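Local structure of extracellular ligand-binding receptor (Rhodopseudomonas palustris, 3SG0) at residues 51-56 against 310-315; 28-33 against 61-66; 201-206 against 227-232. The protein probably serves as a periplasmic solute-binding protein that captures aromatic acids such as benzoylformate for uptake into the cell. All blocks are in the same frame, centred on the assembly; numbering follows the deposited sequence. Where two conformers were deposited one is given.

Contact 1 of 3, residues 51-56 against 310-315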
loop_
_atom_site.group_PDB
_atom_site.type_symbol
_atom_site.label_atom_id
_atom_site.label_comp_id
_atom_site.label_asym_id
_atom_site.label_seq_id
_atom_site.Cartn_x
_atom_site.Cartn_y
_atom_site.Cartn_z
ATOM N N VAL A 51 4.922 12.185 8.886
ATOM C CA VAL A 51 4.099 12.753 9.952
ATOM C C VAL A 51 4.335 14.256 10.118
ATOM O O VAL A 51 3.382 15.027 10.239
ATOM C CB VAL A 51 4.326 12.018 11.293
ATOM C CG1 VAL A 51 3.522 12.679 12.411
ATOM C CG2 VAL A 51 3.943 10.552 11.161
ATOM N N ALA A 52 5.598 14.674 10.096
ATOM C CA ALA A 52 5.944 16.076 10.312
ATOM C C ALA A 52 5.436 16.999 9.208
ATOM O O ALA A 52 5.417 18.225 9.379
ATOM C CB ALA A 52 7.450 16.224 10.470
ATOM N N ALA A 53 5.044 16.424 8.075
ATOM C CA ALA A 53 4.558 17.202 6.940
ATOM C C ALA A 53 3.044 17.367 6.950
ATOM O O ALA A 53 2.498 18.099 6.137
ATOM C CB ALA A 53 5.008 16.564 5.625
ATOM N N LEU A 54 2.364 16.685 7.868
ATOM C CA LEU A 54 0.904 16.680 7.889
ATOM C C LEU A 54 0.352 17.975 8.474
ATOM O O LEU A 54 1.012 18.620 9.278
ATOM C CB LEU A 54 0.392 15.476 8.677
ATOM C CG LEU A 54 0.784 14.113 8.110
ATOM C CD1 LEU A 54 0.303 13.014 9.037
ATOM C CD2 LEU A 54 0.234 13.922 6.708
ATOM N N PRO A 55 -0.870 18.359 8.066
ATOM C CA PRO A 55 -1.420 19.649 8.498
ATOM C C PRO A 55 -1.645 19.723 10.007
ATOM O O PRO A 55 -2.181 18.784 10.595
ATOM C CB PRO A 55 -2.752 19.736 7.741
ATOM C CG PRO A 55 -3.078 18.338 7.344
ATOM C CD PRO A 55 -1.759 17.656 7.129
ATOM N N LYS A 56 -1.249 20.830 10.622
ATOM C CA LYS A 56 -1.365 20.980 12.068
ATOM C C LYS A 56 -2.651 21.689 12.479
ATOM O O LYS A 56 -2.950 21.810 13.663
ATOM C CB LYS A 56 -0.137 21.696 12.633
ATOM C CG LYS A 56 1.020 20.761 12.961
ATOM C CD LYS A 56 1.217 19.710 11.878
ATOM C CE LYS A 56 2.210 18.643 12.312
ATOM N NZ LYS A 56 2.418 17.552 11.300
ATOM N N HIS A 310 1.068 6.998 1.227
ATOM C CA HIS A 310 -0.089 6.260 1.733
ATOM C C HIS A 310 -0.602 6.909 3.008
ATOM O O HIS A 310 -1.810 6.902 3.271
ATOM C CB HIS A 310 0.261 4.779 1.878
ATOM C CG HIS A 310 0.658 4.199 0.568
ATOM N ND1 HIS A 310 1.512 3.129 0.379
ATOM C CD2 HIS A 310 0.314 4.634 -0.663
ATOM C CE1 HIS A 310 1.659 2.928 -0.924
ATOM N NE2 HIS A 310 0.936 3.824 -1.571
ATOM N N LEU A 311 0.295 7.504 3.787
ATOM C CA LEU A 311 -0.125 8.308 4.931
ATOM C C LEU A 311 -0.716 9.633 4.439
ATOM O O LEU A 311 -1.797 10.048 4.862
ATOM C CB LEU A 311 1.048 8.546 5.882
ATOM C CG LEU A 311 0.759 9.463 7.072
ATOM C CD1 LEU A 311 -0.472 9.027 7.853
ATOM C CD2 LEU A 311 1.982 9.529 7.970
ATOM N N TRP A 312 -0.013 10.288 3.521
ATOM C CA TRP A 312 -0.463 11.572 2.995
ATOM C C TRP A 312 -1.883 11.496 2.413
ATOM O O TRP A 312 -2.752 12.300 2.769
ATOM C CB TRP A 312 0.520 12.065 1.936
ATOM C CG TRP A 312 0.192 13.411 1.378
ATOM C CD1 TRP A 312 -0.516 13.673 0.250
ATOM C CD2 TRP A 312 0.558 14.680 1.929
ATOM N NE1 TRP A 312 -0.616 15.029 0.056
ATOM C CE2 TRP A 312 0.041 15.672 1.071
ATOM C CE3 TRP A 312 1.287 15.075 3.055
ATOM C CZ2 TRP A 312 0.217 17.035 1.311
ATOM C CZ3 TRP A 312 1.461 16.431 3.287
ATOM C CH2 TRP A 312 0.929 17.391 2.420
ATOM N N ASP A 313 -2.110 10.546 1.507
ATOM C CA ASP A 313 -3.413 10.413 0.859
ATOM C C ASP A 313 -4.497 10.061 1.890
ATOM O O ASP A 313 -5.641 10.497 1.764
ATOM C CB ASP A 313 -3.396 9.319 -0.218
ATOM C CG ASP A 313 -2.774 9.749 -1.553
ATOM O OD1 ASP A 313 -2.486 10.955 -1.779
ATOM O OD2 ASP A 313 -2.604 8.824 -2.394
ATOM N N SER A 314 -4.160 9.243 2.887
ATOM C CA SER A 314 -5.130 8.951 3.944
ATOM C C SER A 314 -5.561 10.243 4.625
ATOM O O SER A 314 -6.746 10.451 4.907
ATOM C CB SER A 314 -4.546 7.995 4.987
ATOM O OG SER A 314 -4.296 6.709 4.446
HETATM N N MSE A 315 -4.588 11.101 4.922
HETATM C CA MSE A 315 -4.899 12.385 5.539
HETATM C C MSE A 315 -5.633 13.333 4.609
HETATM O O MSE A 315 -6.375 14.188 5.085
HETATM C CB MSE A 315 -3.648 13.033 6.132
HETATM C CG MSE A 315 -3.299 12.452 7.496
HETATM SE SE MSE A 315 -4.744 12.579 8.851
HETATM C CE MSE A 315 -5.104 14.482 8.790
#

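Contact 2 of 3, residues 28-33 against 61-66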
loop_
_atom_site.group_PDB
_atom_site.type_symbol
_atom_site.label_atom_id
_atom_site.label_comp_id
_atom_site.label_asym_id
_atom_site.label_seq_id
_atom_site.Cartn_x
_atom_site.Cartn_y
_atom_site.Cartn_z
ATOM N N ILE A 28 -8.312 17.983 17.662
ATOM C CA ILE A 28 -8.426 16.774 16.852
ATOM C C ILE A 28 -7.178 15.926 17.071
ATOM O O ILE A 28 -6.060 16.446 17.074
ATOM C CB ILE A 28 -8.595 17.119 15.370
ATOM C CG1 ILE A 28 -9.908 17.881 15.163
ATOM C CG2 ILE A 28 -8.571 15.858 14.530
ATOM C CD1 ILE A 28 -10.076 18.465 13.775
ATOM N N LYS A 29 -7.366 14.625 17.265
ATOM C CA LYS A 29 -6.245 13.725 17.538
ATOM C C LYS A 29 -6.241 12.577 16.558
ATOM O O LYS A 29 -7.271 11.937 16.331
ATOM C CB LYS A 29 -6.332 13.187 18.961
ATOM C CG LYS A 29 -6.214 14.249 20.035
ATOM C CD LYS A 29 -6.315 13.616 21.406
ATOM C CE LYS A 29 -6.046 14.623 22.506
ATOM N NZ LYS A 29 -5.922 13.947 23.829
ATOM N N ILE A 30 -5.085 12.332 15.952
ATOM C CA ILE A 30 -4.938 11.296 14.942
ATOM C C ILE A 30 -3.872 10.329 15.432
ATOM O O ILE A 30 -2.745 10.749 15.734
ATOM C CB ILE A 30 -4.468 11.894 13.602
ATOM C CG1 ILE A 30 -5.391 13.023 13.129
ATOM C CG2 ILE A 30 -4.314 10.804 12.553
ATOM C CD1 ILE A 30 -6.770 12.592 12.742
ATOM N N GLY A 31 -4.211 9.050 15.543
ATOM C CA GLY A 31 -3.247 8.037 15.940
ATOM C C GLY A 31 -2.731 7.291 14.735
ATOM O O GLY A 31 -3.506 6.982 13.829
ATOM N N ILE A 32 -1.439 6.983 14.718
ATOM C CA ILE A 32 -0.833 6.279 13.597
ATOM C C ILE A 32 0.053 5.160 14.128
ATOM O O ILE A 32 0.863 5.383 15.030
ATOM C CB ILE A 32 0.035 7.228 12.737
ATOM C CG1 ILE A 32 -0.712 8.525 12.413
ATOM C CG2 ILE A 32 0.470 6.531 11.460
ATOM C CD1 ILE A 32 0.182 9.608 11.808
ATOM N N THR A 33 -0.115 3.956 13.594
ATOM C CA THR A 33 0.823 2.869 13.836
ATOM C C THR A 33 1.388 2.450 12.494
ATOM O O THR A 33 0.648 2.266 11.519
ATOM C CB THR A 33 0.171 1.699 14.616
ATOM O OG1 THR A 33 1.165 0.713 14.940
ATOM C CG2 THR A 33 -0.983 1.056 13.858
ATOM N N GLU A 61 -9.409 23.875 13.717
ATOM C CA GLU A 61 -9.033 23.157 14.925
ATOM C C GLU A 61 -7.599 22.674 14.842
ATOM O O GLU A 61 -7.133 22.260 13.776
ATOM C CB GLU A 61 -9.938 21.940 15.127
ATOM C CG GLU A 61 -11.395 22.267 15.377
ATOM C CD GLU A 61 -11.635 22.811 16.767
ATOM O OE1 GLU A 61 -10.934 22.378 17.707
ATOM O OE2 GLU A 61 -12.524 23.674 16.917
ATOM N N LYS A 62 -6.904 22.706 15.971
ATOM C CA LYS A 62 -5.575 22.118 16.044
ATOM C C LYS A 62 -5.669 20.608 15.867
ATOM O O LYS A 62 -6.641 19.985 16.298
ATOM C CB LYS A 62 -4.904 22.445 17.381
ATOM C CG LYS A 62 -3.472 21.934 17.483
ATOM C CD LYS A 62 -2.794 22.350 18.783
ATOM C CE LYS A 62 -3.302 21.545 19.967
ATOM N NZ LYS A 62 -2.464 21.768 21.179
ATOM N N VAL A 63 -4.657 20.034 15.227
ATOM C CA VAL A 63 -4.576 18.595 15.033
ATOM C C VAL A 63 -3.260 18.118 15.627
ATOM O O VAL A 63 -2.204 18.691 15.345
ATOM C CB VAL A 63 -4.606 18.231 13.539
ATOM C CG1 VAL A 63 -4.559 16.714 13.350
ATOM C CG2 VAL A 63 -5.842 18.812 12.871
ATOM N N THR A 64 -3.327 17.090 16.467
ATOM C CA THR A 64 -2.149 16.489 17.068
ATOM C C THR A 64 -2.038 15.045 16.584
ATOM O O THR A 64 -3.030 14.307 16.588
ATOM C CB THR A 64 -2.271 16.486 18.592
ATOM O OG1 THR A 64 -2.402 17.837 19.060
ATOM C CG2 THR A 64 -1.045 15.842 19.230
ATOM N N TYR A 65 -0.833 14.643 16.183
ATOM C CA TYR A 65 -0.568 13.298 15.691
ATOM C C TYR A 65 0.204 12.513 16.734
ATOM O O TYR A 65 1.132 13.037 17.358
ATOM C CB TYR A 65 0.246 13.368 14.400
ATOM C CG TYR A 65 -0.476 14.127 13.315
ATOM C CD1 TYR A 65 -1.397 13.487 12.500
ATOM C CD2 TYR A 65 -0.269 15.489 13.123
ATOM C CE1 TYR A 65 -2.081 14.167 11.520
ATOM C CE2 TYR A 65 -0.956 16.182 12.137
ATOM C CZ TYR A 65 -1.859 15.511 11.339
ATOM O OH TYR A 65 -2.556 16.174 10.354
ATOM N N PHE A 66 -0.180 11.254 16.911
ATOM C CA PHE A 66 0.480 10.342 17.834
ATOM C C PHE A 66 0.924 9.136 17.045
ATOM O O PHE A 66 0.099 8.282 16.718
ATOM C CB PHE A 66 -0.504 9.899 18.909
ATOM C CG PHE A 66 -1.060 11.031 19.718
ATOM C CD1 PHE A 66 -0.470 11.392 20.919
ATOM C CD2 PHE A 66 -2.166 11.744 19.282
ATOM C CE1 PHE A 66 -0.975 12.440 21.675
ATOM C CE2 PHE A 66 -2.677 12.794 20.032
ATOM C CZ PHE A 66 -2.076 13.141 21.231
#

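Contact 3 of 3, residues 201-206 against 227-232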
loop_
_atom_site.group_PDB
_atom_site.type_symbol
_atom_site.label_atom_id
_atom_site.label_comp_id
_atom_site.label_asym_id
_atom_site.label_seq_id
_atom_site.Cartn_x
_atom_site.Cartn_y
_atom_site.Cartn_z
ATOM N N ALA A 201 16.394 -15.458 5.358
ATOM C CA ALA A 201 17.734 -15.192 4.839
ATOM C C ALA A 201 17.989 -15.766 3.438
ATOM O O ALA A 201 18.854 -15.280 2.705
ATOM C CB ALA A 201 18.783 -15.710 5.817
ATOM N N SER A 202 17.245 -16.806 3.078
ATOM C CA SER A 202 17.473 -17.530 1.833
ATOM C C SER A 202 16.150 -17.977 1.238
ATOM O O SER A 202 15.227 -18.314 1.978
ATOM C CB SER A 202 18.358 -18.762 2.082
ATOM O OG SER A 202 18.425 -19.573 0.914
ATOM N N VAL A 203 16.079 -17.994 -0.089
ATOM C CA VAL A 203 14.962 -18.615 -0.798
ATOM C C VAL A 203 15.505 -19.569 -1.858
ATOM O O VAL A 203 14.900 -19.773 -2.907
ATOM C CB VAL A 203 14.041 -17.572 -1.459
ATOM C CG1 VAL A 203 13.330 -16.742 -0.404
ATOM C CG2 VAL A 203 14.830 -16.681 -2.410
ATOM N N THR A 204 16.650 -20.173 -1.574
ATOM C CA THR A 204 17.335 -20.981 -2.574
ATOM C C THR A 204 16.545 -22.211 -3.020
ATOM O O THR A 204 16.454 -22.490 -4.211
ATOM C CB THR A 204 18.743 -21.355 -2.105
ATOM O OG1 THR A 204 19.500 -20.145 -1.972
ATOM C CG2 THR A 204 19.429 -22.286 -3.104
ATOM N N GLY A 205 15.960 -22.929 -2.070
ATOM C CA GLY A 205 15.162 -24.095 -2.411
ATOM C C GLY A 205 14.004 -23.738 -3.326
ATOM O O GLY A 205 13.740 -24.413 -4.323
ATOM N N GLN A 206 13.310 -22.656 -2.988
ATOM C CA GLN A 206 12.170 -22.206 -3.780
ATOM C C GLN A 206 12.593 -21.829 -5.188
ATOM O O GLN A 206 11.934 -22.172 -6.165
ATOM C CB GLN A 206 11.515 -20.994 -3.113
ATOM C CG GLN A 206 10.920 -21.264 -1.739
ATOM C CD GLN A 206 11.851 -20.920 -0.587
ATOM O OE1 GLN A 206 13.050 -21.204 -0.625
ATOM N NE2 GLN A 206 11.293 -20.304 0.446
ATOM N N ALA A 227 11.894 -7.959 -1.070
ATOM C CA ALA A 227 11.562 -8.328 -2.450
ATOM C C ALA A 227 12.790 -8.479 -3.338
ATOM O O ALA A 227 12.713 -9.071 -4.418
ATOM C CB ALA A 227 10.608 -7.307 -3.050
ATOM N N VAL A 228 13.918 -7.924 -2.915
ATOM C CA VAL A 228 15.139 -8.029 -3.717
ATOM C C VAL A 228 15.667 -9.462 -3.759
ATOM O O VAL A 228 16.085 -9.953 -4.810
ATOM C CB VAL A 228 16.237 -7.070 -3.219
ATOM C CG1 VAL A 228 17.552 -7.329 -3.936
ATOM C CG2 VAL A 228 15.791 -5.620 -3.413
ATOM N N LEU A 229 15.639 -10.135 -2.614
ATOM C CA LEU A 229 16.234 -11.461 -2.470
ATOM C C LEU A 229 15.820 -12.472 -3.550
ATOM O O LEU A 229 16.676 -13.051 -4.214
ATOM C CB LEU A 229 15.953 -12.007 -1.070
ATOM C CG LEU A 229 16.371 -13.448 -0.786
ATOM C CD1 LEU A 229 17.870 -13.619 -0.965
ATOM C CD2 LEU A 229 15.942 -13.860 0.612
ATOM N N PRO A 230 14.514 -12.706 -3.736
ATOM C CA PRO A 230 14.162 -13.696 -4.765
ATOM C C PRO A 230 14.583 -13.292 -6.178
ATOM O O PRO A 230 14.920 -14.163 -6.977
ATOM C CB PRO A 230 12.634 -13.803 -4.660
ATOM C CG PRO A 230 12.209 -12.557 -3.916
ATOM C CD PRO A 230 13.335 -12.240 -2.985
ATOM N N GLN A 231 14.557 -11.999 -6.490
ATOM C CA GLN A 231 14.943 -11.565 -7.825
ATOM C C GLN A 231 16.447 -11.755 -8.051
ATOM O O GLN A 231 16.861 -12.275 -9.086
ATOM C CB GLN A 231 14.506 -10.116 -8.082
ATOM C CG GLN A 231 14.866 -9.640 -9.480
ATOM C CD GLN A 231 13.824 -8.736 -10.102
ATOM O OE1 GLN A 231 12.855 -8.327 -9.461
ATOM N NE2 GLN A 231 14.017 -8.433 -11.378
ATOM N N LYS A 232 17.258 -11.346 -7.084
ATOM C CA LYS A 232 18.695 -11.586 -7.166
ATOM C C LYS A 232 19.017 -13.076 -7.222
ATOM O O LYS A 232 19.903 -13.495 -7.965
ATOM C CB LYS A 232 19.432 -10.936 -5.993
ATOM C CG LYS A 232 19.553 -9.428 -6.095
ATOM C CD LYS A 232 20.458 -8.865 -5.004
ATOM C CE LYS A 232 21.904 -8.787 -5.455
ATOM N NZ LYS A 232 22.100 -7.724 -6.482
#

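Contact 1 of 3, residues 51-56 against 310-315
Leu54 packs its two methyl branches against the side chains of Leu311, Trp312 and Met315, the last a selenomethionine, where a turn meets a helix in one lobe of a leucine-binding-protein type of periplasmic receptor. The turn follows helix 41-50, and the helix is 306-328. CG of Leu54 is anti to its own carbonyl carbon (chi1 -61°), beside the backbone N, and the isobutyl group then forks. CD1 reaches Leu311 CD2 at 4.0 Å, while CD2 lies 3.9 Å from CG of Met315, whose side chain runs at about a right angle to that of Leu54. The same CD2 is 4.0 Å from Trp312 CE3, as the leucine and the indole slide past each other in opposite directions. Val51 widens the apolar patch, its CG2 resting 3.9 Å from Leu311 CD2. No hydrogen bond joins the two segments. Within the turn, Leu54 N donates to Val51 O at 3.1 Å. Tyr65 of strand 61-69 touches both Leu54 and Met315, while the ring of Phe291 in helix 283-298 meets that of Trp312. The same length of helix, 310-315, carries both this packing and His310, which touches the bound benzoylformate. At the indole edge, close to the ring plane, Ala53 O sits 3.5 Å from Trp312 CZ3.

Contact 2 of 3, residues 28-33 against 61-66
Lys29 runs past the rim of Phe66 as the parallel strands 28-33 and 61-66 pair, the two strands of a beta-alpha-beta unit. Its CB and CG each lie 3.8 Å from Phe66 CE2, CG close to the ring plane; CD follows at 4.0 Å from that same CE2, and the extended chain carries NZ to a long, weak ion pair with Glu88. On the other face of the sheet, Ile30 and Tyr65 stand side by side, pointing the same way, with Ile30 CB 3.6 Å from Tyr65 CD1. Ile30 CG1 turns to Val63 CG1 at 3.8 Å. An alanine here would keep CB but remove CG1, CG2 and CD1, which would probably leave Val63 CG1 without this neighbour and the tyrosine ring with less to lean on. Tyr65 OH is hydrogen-bonded to Pro55 O. Five backbone hydrogen bonds join the strands; Ile30 uses both its N-H and its C=O, with Ile30 N to Thr64 O and Phe66 N to Ile30 O both 2.9 Å. Met315 of helix 306-328 also touches Ile30. The chemistry therefore divides: backbone bonds fix the register, and the face bearing Ile28, Ile30, Val63 and Tyr65 offers the helix a largely apolar surface.

Contact 3 of 3, residues 201-206 against 227-232
The backbones of 201-206 and 227-232 come nearest at Val203 and Pro230, whose CA atoms are 6.4 Å apart, and no hydrogen bond passes between them. Val203 and Leu229 reach toward each other tip to tip. Val203 CG2, set between its own backbone N and carbonyl carbon, touches Leu229 CG at 3.9 Å and Pro230 CA at 3.9 Å; Val203 CG1 lies 4.0 Å from Leu229 CD2. The leucine has CG anti to its backbone N (chi1 174°), and its CD2 continues past the valine to within 3.9 Å of Ala201 O. Val203 occupies the N-cap position of helix 204-212, where its side chain packs instead of capping. Just before it, Ser202 forms an ST turn: its OG accepts from Thr204 N at 3.1 Å with a fairly straight N-H...O angle of 161°. Beneath the contact, Val203 and Pro230 both rest on Tyr196 and Ile165, side chains of neighbouring strands in the parallel sheet. Two helix starts, 204-212 and 228-236, thus meet over one face of a four-stranded parallel sheet, each following a strand, as expected of the alternating beta-alpha units of an alpha/beta lobe in this receptor family.

From the N terminus, strand 28-33 pairs with 61-66, so contact 2 closes a short loop of 27 residues. The turn at 51-56 lies within that loop but finds its partner at 310-315; contacts 1 and 2 therefore cross along the chain, and they touch in space, with centres 10 Å apart. Together they tie the first sheet to helix 306-328, which arrives from far along the sequence. Contact 3 forms and closes wholly within the long span between the two segments of contact 1, and follows contact 2 in series. It joins the approach to helix 204-212 with helix 228-236, both packed on the four-stranded sheet, on the opposite side of the chain's centre, about 34 Å from contact 1 between centres.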